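Local coordinates for protein methionine gamma-lyase (Trichomonas vaginalis, PDB 1E5E) that is a pyridoxal-phosphate-dependent enzyme of the Cys/Met metabolism family, with four copies of the chain in its assembly, at residues C113-F118 and V129-T134; D172-E177 and G199-V204. All coordinates share one frame; numbering follows the deposited sequence. Where two conformers were deposited one is given.

Contact 1. Residues C113-F118 and V129-T134; sequences CTHALF and VDFINT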
loop_
_atom_site.group_PDB
_atom_site.type_symbol
_atom_site.label_atom_id
_atom_site.label_comp_id
_atom_site.label_asym_id
_atom_site.label_seq_id
_atom_site.Cartn_x
_atom_site.Cartn_y
_atom_site.Cartn_z
ATOM N N CYS A 113 -20.089 -12.277 17.723
ATOM C CA CYS A 113 -19.832 -10.928 18.211
ATOM C C CYS A 113 -21.044 -10.044 18.105
ATOM O O CYS A 113 -21.222 -9.202 18.991
ATOM C CB CYS A 113 -18.557 -10.307 17.555
ATOM S SG CYS A 113 -17.194 -11.473 17.266
ATOM N N THR A 114 -21.909 -10.172 17.112
ATOM C CA THR A 114 -23.108 -9.350 17.094
ATOM C C THR A 114 -24.028 -9.664 18.283
ATOM O O THR A 114 -24.652 -8.817 18.934
ATOM C CB THR A 114 -23.919 -9.600 15.812
ATOM O OG1 THR A 114 -23.085 -9.627 14.663
ATOM C CG2 THR A 114 -24.980 -8.516 15.689
ATOM N N HIS A 115 -24.148 -10.981 18.553
ATOM C CA HIS A 115 -24.987 -11.451 19.662
ATOM C C HIS A 115 -24.463 -10.858 20.977
ATOM O O HIS A 115 -25.266 -10.325 21.734
ATOM C CB HIS A 115 -24.941 -12.989 19.737
ATOM C CG HIS A 115 -26.012 -13.589 20.607
ATOM N ND1 HIS A 115 -25.940 -13.586 22.014
ATOM C CD2 HIS A 115 -27.152 -14.228 20.199
ATOM C CE1 HIS A 115 -27.045 -14.203 22.420
ATOM N NE2 HIS A 115 -27.765 -14.592 21.385
ATOM N N ALA A 116 -23.134 -10.845 21.124
ATOM C CA ALA A 116 -22.559 -10.225 22.334
ATOM C C ALA A 116 -22.790 -8.731 22.400
ATOM O O ALA A 116 -23.154 -8.128 23.425
ATOM C CB ALA A 116 -21.060 -10.522 22.422
ATOM N N LEU A 117 -22.620 -8.034 21.280
ATOM C CA LEU A 117 -22.867 -6.593 21.194
ATOM C C LEU A 117 -24.292 -6.293 21.731
ATOM O O LEU A 117 -24.551 -5.434 22.577
ATOM C CB LEU A 117 -22.776 -6.108 19.729
ATOM C CG LEU A 117 -23.306 -4.714 19.409
ATOM C CD1 LEU A 117 -22.509 -3.605 20.115
ATOM C CD2 LEU A 117 -23.332 -4.425 17.900
ATOM N N PHE A 118 -25.237 -7.047 21.172
ATOM C CA PHE A 118 -26.654 -6.927 21.498
ATOM C C PHE A 118 -26.940 -7.321 22.950
ATOM O O PHE A 118 -27.598 -6.592 23.708
ATOM C CB PHE A 118 -27.480 -7.704 20.474
ATOM C CG PHE A 118 -27.666 -7.263 19.045
ATOM C CD1 PHE A 118 -26.990 -6.146 18.565
ATOM C CD2 PHE A 118 -28.460 -7.956 18.133
ATOM C CE1 PHE A 118 -27.161 -5.740 17.263
ATOM C CE2 PHE A 118 -28.633 -7.575 16.794
ATOM C CZ PHE A 118 -27.946 -6.439 16.377
ATOM N N VAL A 129 -33.540 -5.696 24.618
ATOM C CA VAL A 129 -33.271 -6.674 23.559
ATOM C C VAL A 129 -33.952 -8.018 23.805
ATOM O O VAL A 129 -33.702 -8.639 24.844
ATOM C CB VAL A 129 -31.744 -7.003 23.508
ATOM C CG1 VAL A 129 -31.378 -8.064 22.477
ATOM C CG2 VAL A 129 -30.890 -5.771 23.221
ATOM N N ASP A 130 -34.668 -8.570 22.828
ATOM C CA ASP A 130 -35.152 -9.936 22.889
ATOM C C ASP A 130 -34.572 -10.705 21.696
ATOM O O ASP A 130 -34.602 -10.223 20.567
ATOM C CB ASP A 130 -36.690 -10.018 22.758
ATOM C CG ASP A 130 -37.346 -9.417 24.000
ATOM O OD1 ASP A 130 -37.027 -9.979 25.052
ATOM O OD2 ASP A 130 -38.035 -8.385 23.953
ATOM N N PHE A 131 -34.137 -11.925 21.941
ATOM C CA PHE A 131 -33.619 -12.809 20.932
ATOM C C PHE A 131 -34.720 -13.835 20.641
ATOM O O PHE A 131 -35.164 -14.496 21.587
ATOM C CB PHE A 131 -32.373 -13.524 21.436
ATOM C CG PHE A 131 -31.159 -12.642 21.620
ATOM C CD1 PHE A 131 -30.472 -12.160 20.509
ATOM C CD2 PHE A 131 -30.679 -12.355 22.882
ATOM C CE1 PHE A 131 -29.325 -11.394 20.674
ATOM C CE2 PHE A 131 -29.535 -11.592 23.071
ATOM C CZ PHE A 131 -28.868 -11.106 21.946
ATOM N N ILE A 132 -35.265 -13.833 19.437
ATOM C CA ILE A 132 -36.322 -14.781 19.088
ATOM C C ILE A 132 -35.969 -15.575 17.847
ATOM O O ILE A 132 -34.912 -15.333 17.272
ATOM C CB ILE A 132 -37.626 -14.014 18.795
ATOM C CG1 ILE A 132 -37.440 -13.074 17.605
ATOM C CG2 ILE A 132 -38.102 -13.243 20.022
ATOM C CD1 ILE A 132 -38.743 -12.488 17.074
ATOM N N ASN A 133 -36.813 -16.523 17.441
ATOM C CA ASN A 133 -36.596 -17.253 16.193
ATOM C C ASN A 133 -37.459 -16.512 15.173
ATOM O O ASN A 133 -38.686 -16.732 15.068
ATOM C CB ASN A 133 -36.933 -18.741 16.221
ATOM C CG ASN A 133 -36.486 -19.500 14.978
ATOM O OD1 ASN A 133 -36.212 -18.862 13.963
ATOM N ND2 ASN A 133 -36.362 -20.832 15.025
ATOM N N THR A 134 -36.831 -15.609 14.387
ATOM C CA THR A 134 -37.664 -14.841 13.445
ATOM C C THR A 134 -38.086 -15.730 12.285
ATOM O O THR A 134 -38.966 -15.341 11.532
ATOM C CB THR A 134 -36.950 -13.610 12.869
ATOM O OG1 THR A 134 -35.824 -14.129 12.111
ATOM C CG2 THR A 134 -36.474 -12.677 13.970
#

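Contact 2. Residues D172-E177 and G199-V204; sequences DAHSQE and GVDVVV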
loop_
_atom_site.group_PDB
_atom_site.type_symbol
_atom_site.label_atom_id
_atom_site.label_comp_id
_atom_site.label_asym_id
_atom_site.label_seq_id
_atom_site.Cartn_x
_atom_site.Cartn_y
_atom_site.Cartn_z
ATOM N N ASP A 172 -44.590 -8.217 9.200
ATOM C CA ASP A 172 -44.840 -8.170 10.630
ATOM C C ASP A 172 -44.194 -6.973 11.340
ATOM O O ASP A 172 -44.829 -6.314 12.173
ATOM C CB ASP A 172 -44.393 -9.509 11.227
ATOM C CG ASP A 172 -45.312 -10.642 10.771
ATOM O OD1 ASP A 172 -46.321 -10.526 10.031
ATOM O OD2 ASP A 172 -44.967 -11.779 11.124
ATOM N N ALA A 173 -42.919 -6.671 11.075
ATOM C CA ALA A 173 -42.264 -5.555 11.728
ATOM C C ALA A 173 -42.948 -4.251 11.334
ATOM O O ALA A 173 -43.175 -3.384 12.171
ATOM C CB ALA A 173 -40.795 -5.420 11.260
ATOM N N HIS A 174 -43.246 -4.113 10.038
ATOM C CA HIS A 174 -43.857 -2.891 9.553
ATOM C C HIS A 174 -45.387 -2.849 9.760
ATOM O O HIS A 174 -45.983 -1.800 9.494
ATOM C CB HIS A 174 -43.554 -2.627 8.093
ATOM C CG HIS A 174 -42.103 -2.426 7.757
ATOM N ND1 HIS A 174 -41.566 -2.980 6.619
ATOM C CD2 HIS A 174 -41.100 -1.748 8.374
ATOM C CE1 HIS A 174 -40.285 -2.629 6.530
ATOM N NE2 HIS A 174 -39.968 -1.912 7.596
ATOM N N SER A 175 -45.939 -3.814 10.508
ATOM C CA SER A 175 -47.364 -3.692 10.856
ATOM C C SER A 175 -47.489 -2.630 11.940
ATOM O O SER A 175 -48.600 -2.188 12.169
ATOM C CB SER A 175 -47.982 -5.017 11.280
ATOM O OG SER A 175 -47.362 -5.460 12.479
ATOM N N GLN A 176 -46.388 -2.228 12.576
ATOM C CA GLN A 176 -46.442 -1.117 13.537
ATOM C C GLN A 176 -45.606 0.013 12.927
ATOM O O GLN A 176 -44.651 -0.324 12.216
ATOM C CB GLN A 176 -45.979 -1.603 14.878
ATOM C CG GLN A 176 -45.207 -0.716 15.803
ATOM C CD GLN A 176 -44.918 -1.389 17.136
ATOM O OE1 GLN A 176 -45.589 -2.391 17.429
ATOM N NE2 GLN A 176 -43.942 -0.918 17.909
ATOM N N GLU A 177 -45.907 1.294 13.140
ATOM C CA GLU A 177 -45.124 2.377 12.548
ATOM C C GLU A 177 -43.745 2.570 13.177
ATOM O O GLU A 177 -43.505 2.312 14.368
ATOM C CB GLU A 177 -45.882 3.717 12.651
ATOM C CG GLU A 177 -47.239 3.793 11.987
ATOM C CD GLU A 177 -47.224 3.951 10.491
ATOM O OE1 GLU A 177 -46.166 4.251 9.897
ATOM O OE2 GLU A 177 -48.298 3.827 9.843
ATOM N N GLY A 199 -38.481 -5.704 1.385
ATOM C CA GLY A 199 -38.993 -4.702 2.295
ATOM C C GLY A 199 -37.964 -4.313 3.362
ATOM O O GLY A 199 -38.278 -3.546 4.280
ATOM N N VAL A 200 -36.765 -4.896 3.351
ATOM C CA VAL A 200 -35.753 -4.592 4.385
ATOM C C VAL A 200 -35.365 -3.126 4.331
ATOM O O VAL A 200 -35.308 -2.594 3.224
ATOM C CB VAL A 200 -34.541 -5.534 4.273
ATOM C CG1 VAL A 200 -33.325 -5.089 5.083
ATOM C CG2 VAL A 200 -34.950 -6.935 4.729
ATOM N N ASP A 201 -35.082 -2.427 5.440
ATOM C CA ASP A 201 -34.780 -0.993 5.314
ATOM C C ASP A 201 -33.273 -0.735 5.169
ATOM O O ASP A 201 -32.865 0.227 4.524
ATOM C CB ASP A 201 -35.297 -0.373 6.638
ATOM C CG ASP A 201 -36.812 -0.520 6.733
ATOM O OD1 ASP A 201 -37.450 0.068 5.831
ATOM O OD2 ASP A 201 -37.389 -1.168 7.637
ATOM N N VAL A 202 -32.476 -1.450 5.959
ATOM C CA VAL A 202 -31.045 -1.291 6.057
ATOM C C VAL A 202 -30.368 -2.652 5.858
ATOM O O VAL A 202 -30.805 -3.668 6.398
ATOM C CB VAL A 202 -30.577 -0.767 7.442
ATOM C CG1 VAL A 202 -29.115 -0.362 7.385
ATOM C CG2 VAL A 202 -31.387 0.412 7.962
ATOM N N VAL A 203 -29.311 -2.678 5.052
ATOM C CA VAL A 203 -28.558 -3.895 4.775
ATOM C C VAL A 203 -27.122 -3.664 5.211
ATOM O O VAL A 203 -26.503 -2.645 4.851
ATOM C CB VAL A 203 -28.580 -4.272 3.268
ATOM C CG1 VAL A 203 -27.708 -5.511 2.993
ATOM C CG2 VAL A 203 -30.012 -4.494 2.770
ATOM N N VAL A 204 -26.581 -4.547 6.059
ATOM C CA VAL A 204 -25.181 -4.387 6.467
ATOM C C VAL A 204 -24.375 -5.577 5.946
ATOM O O VAL A 204 -24.954 -6.625 5.601
ATOM C CB VAL A 204 -25.058 -4.290 7.987
ATOM C CG1 VAL A 204 -25.792 -3.051 8.522
ATOM C CG2 VAL A 204 -25.663 -5.522 8.697
#

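Contact 1. Residues C113-F118 and V129-T134
H115 and F118 on helix 112-124 meet V129 and F131 on strand 128-132, the helix and second strand of a beta-alpha-beta crossover that starts from strand 103-107. The short helical and strand segments run at 144° to each other with their axes 10.4 Å apart, a roughly antiparallel course, as expected for the helix that joins two parallel strands. No hydrogen bond links them, and the contact rests mainly on rings and aliphatic groups.

Its centre is an offset stack of the H115 imidazole on the F131 phenyl ring. The planes are within 5° of parallel and the centroids lie 3.9 Å apart, with NE2 of H115 above the middle of the phenyl ring and CZ of F131 above the middle of the imidazole. The CB of H115 does not head for the strand, but with CG anti to the backbone N (chi1 -166°) the ring swings over F131. The other face of F131 is covered by CG1 of its own strand neighbour V129, 3.9 Å above the plane toward the rim, so the phenyl ring is sandwiched between a methyl and an imidazole.

F118 uses its stem rather than its ring face: CB lies 4.0 Å from CZ of F131, while the ring turns away toward the sheet, where it packs on L104 and meets Y152 edge-to-face. C113, A116 and L117 pack on D239 of the second subunit. Near the link from helix to strand, CG2 of V129 sits 3.4 Å from the carbonyl O of F118.

Contact 2. Residues D172-E177 and G199-V204
The imidazole of H174 and the carboxylate of D201 reach for each other from opposite directions, one from the last part of helix 166-174 and the other from the loop that leads into strand 202-206. OD2 of D201 meets the edge of the imidazole, not its face: the ring and carboxylate planes stand 66° apart, yet OD2 lies within 1° of the imidazole plane, where the N-H of H174 points. The hydrogen bond from NE2 to OD2 is short, 2.7 Å, and fairly straight, with an angle of 160° at the hydrogen. OD2 receives it through its syn lone pair, on the side of its sister oxygen.

Both CB atoms already point across the gap, and with CG opposite the carbonyl carbon in each residue the two groups meet between the segments. The same D201 oxygen also accepts the backbone N-H of V181 on strand 180-184. Two donors therefore grip OD2, which limits the freedom of the carboxylate. Its negative charge would tend to raise the pKa of the imidazole.

A second oxygen lies along the ring edge. The carbonyl O of G199 is 3.2 Å from CE1 of H174, also in the ring plane, so the polarised C-H of the imidazole faces a carbonyl. At the backbone angles of G199 (positive phi, psi near zero) a CB would be jammed against the carbonyl O of the preceding residue, which suits glycine.

Just beyond the histidine, the hydroxyl of S175 turns back to donate to the carbonyl O of D172, 2.7 Å away, near where the helix gives way to loop. The whole is a surface His-carboxylate hydrogen bond between helix 166-174 and the loop leading into strand 202-206, in the alpha/beta domain of a fold-type I PLP enzyme.

Overall arrangement
Both contacts tie helices or loops to the same seven-stranded mixed sheet, but at different strands: contact 1 involves the outermost strand 128-132, contact 2 the approach to the interior strand 202-206. They follow one another along the chain, with centres about 17 Å apart and nearest atoms about 7 Å apart, and do not touch. Contact 1 is partly buried, its helix also packs on the second subunit, and its cohesion is aromatic and apolar; the side chain of F118 is about 10 Å from the bound PPJ. Contact 2 lies at the surface, away from other chains, covers less area, and depends on one directional polar bond.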